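Local atomic coordinates of glutathione s-transferase I (PDB entry 1AXD), a protein that catalyses glutathione transfer to electrophilic substrates and takes part in herbicide detoxification in maize. Residues Thr19-Ala24 with Lys72-Lys77. Numbering follows the deposited sequence.
Sequences TALEEA and KYAARK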
loop_
_atom_site.group_PDB
_atom_site.type_symbol
_atom_site.label_atom_id
_atom_site.label_comp_id
_atom_site.label_asym_id
_atom_site.label_seq_id
_atom_site.Cartn_x
_atom_site.Cartn_y
_atom_site.Cartn_z
ATOM N N THR A 19 -4.484 -3.310 16.421
ATOM C CA THR A 19 -3.193 -3.855 16.829
ATOM C C THR A 19 -2.201 -2.754 17.115
ATOM O O THR A 19 -1.553 -2.786 18.145
ATOM C CB THR A 19 -2.586 -4.741 15.734
ATOM O OG1 THR A 19 -3.557 -5.691 15.297
ATOM C CG2 THR A 19 -1.346 -5.491 16.275
ATOM N N ALA A 20 -2.070 -1.798 16.200
ATOM C CA ALA A 20 -1.129 -0.696 16.366
ATOM C C ALA A 20 -1.528 0.241 17.489
ATOM O O ALA A 20 -0.660 0.724 18.204
ATOM C CB ALA A 20 -0.968 0.056 15.031
ATOM N N LEU A 21 -2.824 0.477 17.656
ATOM C CA LEU A 21 -3.298 1.367 18.697
ATOM C C LEU A 21 -3.014 0.762 20.028
ATOM O O LEU A 21 -2.577 1.463 20.928
ATOM C CB LEU A 21 -4.787 1.632 18.499
ATOM C CG LEU A 21 -5.125 2.512 17.275
ATOM C CD1 LEU A 21 -6.578 2.299 16.808
ATOM C CD2 LEU A 21 -4.893 3.991 17.593
ATOM N N GLU A 22 -3.196 -0.550 20.138
ATOM C CA GLU A 22 -2.934 -1.271 21.380
ATOM C C GLU A 22 -1.464 -1.273 21.725
ATOM O O GLU A 22 -1.123 -1.212 22.893
ATOM C CB GLU A 22 -3.422 -2.721 21.268
ATOM C CG GLU A 22 -4.936 -2.897 21.249
ATOM C CD GLU A 22 -5.610 -2.506 22.558
ATOM O OE1 GLU A 22 -4.922 -2.457 23.595
ATOM O OE2 GLU A 22 -6.836 -2.263 22.562
ATOM N N GLU A 23 -0.606 -1.364 20.717
ATOM C CA GLU A 23 0.836 -1.402 20.908
ATOM C C GLU A 23 1.411 -0.030 21.227
ATOM O O GLU A 23 2.322 0.068 22.036
ATOM C CB GLU A 23 1.493 -1.995 19.657
ATOM C CG GLU A 23 2.979 -2.274 19.777
ATOM C CD GLU A 23 3.320 -3.395 20.754
ATOM O OE1 GLU A 23 2.721 -4.490 20.664
ATOM O OE2 GLU A 23 4.213 -3.187 21.601
ATOM N N ALA A 24 0.896 1.014 20.591
ATOM C CA ALA A 24 1.383 2.368 20.848
ATOM C C ALA A 24 0.854 2.844 22.165
ATOM O O ALA A 24 1.331 3.843 22.673
ATOM C CB ALA A 24 0.963 3.323 19.698
ATOM N N LYS A 72 0.190 4.132 10.847
ATOM C CA LYS A 72 1.370 4.980 10.960
ATOM C C LYS A 72 1.091 6.146 11.855
ATOM O O LYS A 72 1.975 6.575 12.560
ATOM C CB LYS A 72 1.839 5.473 9.592
ATOM C CG LYS A 72 2.169 4.375 8.612
ATOM C CD LYS A 72 2.813 4.934 7.351
ATOM C CE LYS A 72 2.910 3.880 6.231
ATOM N NZ LYS A 72 1.581 3.428 5.694
ATOM N N TYR A 73 -0.127 6.664 11.841
ATOM C CA TYR A 73 -0.478 7.788 12.698
ATOM C C TYR A 73 -0.462 7.439 14.169
ATOM O O TYR A 73 0.036 8.219 14.959
ATOM C CB TYR A 73 -1.852 8.315 12.325
ATOM C CG TYR A 73 -2.341 9.428 13.217
ATOM C CD1 TYR A 73 -1.891 10.729 13.045
ATOM C CD2 TYR A 73 -3.302 9.189 14.194
ATOM C CE1 TYR A 73 -2.388 11.758 13.809
ATOM C CE2 TYR A 73 -3.807 10.219 14.963
ATOM C CZ TYR A 73 -3.347 11.499 14.762
ATOM O OH TYR A 73 -3.885 12.535 15.476
ATOM N N ALA A 74 -1.037 6.310 14.553
ATOM C CA ALA A 74 -1.051 5.937 15.956
ATOM C C ALA A 74 0.351 5.768 16.492
ATOM O O ALA A 74 0.590 6.053 17.659
ATOM C CB ALA A 74 -1.867 4.672 16.139
ATOM N N ALA A 75 1.272 5.287 15.664
ATOM C CA ALA A 75 2.653 5.104 16.099
ATOM C C ALA A 75 3.320 6.442 16.100
ATOM O O ALA A 75 3.911 6.825 17.087
ATOM C CB ALA A 75 3.375 4.117 15.174
ATOM N N ARG A 76 3.161 7.168 15.012
ATOM C CA ARG A 76 3.724 8.494 14.832
ATOM C C ARG A 76 3.336 9.431 15.992
ATOM O O ARG A 76 4.114 10.304 16.346
ATOM C CB ARG A 76 3.187 9.033 13.500
ATOM C CG ARG A 76 3.917 10.204 12.890
ATOM C CD ARG A 76 3.082 10.791 11.744
ATOM N NE ARG A 76 3.104 9.970 10.535
ATOM C CZ ARG A 76 4.178 9.829 9.767
ATOM N NH1 ARG A 76 5.308 10.446 10.090
ATOM N NH2 ARG A 76 4.117 9.101 8.661
ATOM N N LYS A 77 2.155 9.219 16.572
ATOM C CA LYS A 77 1.630 10.033 17.670
ATOM C C LYS A 77 1.903 9.509 19.078
ATOM O O LYS A 77 2.012 10.305 19.992
ATOM C CB LYS A 77 0.120 10.202 17.472
ATOM C CG LYS A 77 -0.653 10.763 18.658
ATOM C CD LYS A 77 -2.156 10.532 18.483
ATOM C CE LYS A 77 -2.971 11.006 19.688
ATOM N NZ LYS A 77 -2.999 12.490 19.845
#
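CD2 of Leu21 meets CB of Ala74 at 3.4 Å, a methyl-to-methyl contact that forms the tight part of a worked example of close helix packing. The short segments 19-24 and 72-77 lie almost parallel, 8° apart, with their axes 8.7 Å from each other; Ala20 and Ala24 point across from one helix, Ala74 from the other, and these small side chains allow the close approach. The CA–CB bond of Leu21 does not aim at the neighbouring helix; chi1 (-71°) sets CG opposite the carbonyl carbon and beside the backbone N, and chi2 (158°) then carries CD2 onto Ala74. Leu21 also rests on Met3 and Leu5, so it touches both the partner helix and strand 3-6. Ala20 also points at the partner helix, but its CB stays 4.8 Å from Ala74 CB.

One turn after Ala20, the contact changes character. Ala24 sets its CB 3.4 Å from the backbone O of Ala74, a methyl lying against a carbonyl, while Ala75 CA lies 4.4 Å from the same CB. Ala24 is partly exposed, and this end is the more open one. The charged side chains turn to other partners: Glu23 forms a salt bridge with Arg199, and Arg76 one with Asp95 of the second subunit. The segments bury 158 Å² in total, mostly on Ala74, Ala24 and Leu21. Helices 14-24 and 67-78 thus run side by side next to the four-stranded mixed sheet (strand order 2-1-3-4), as in the thioredoxin-like N-terminal domain of glutathione S-transferases.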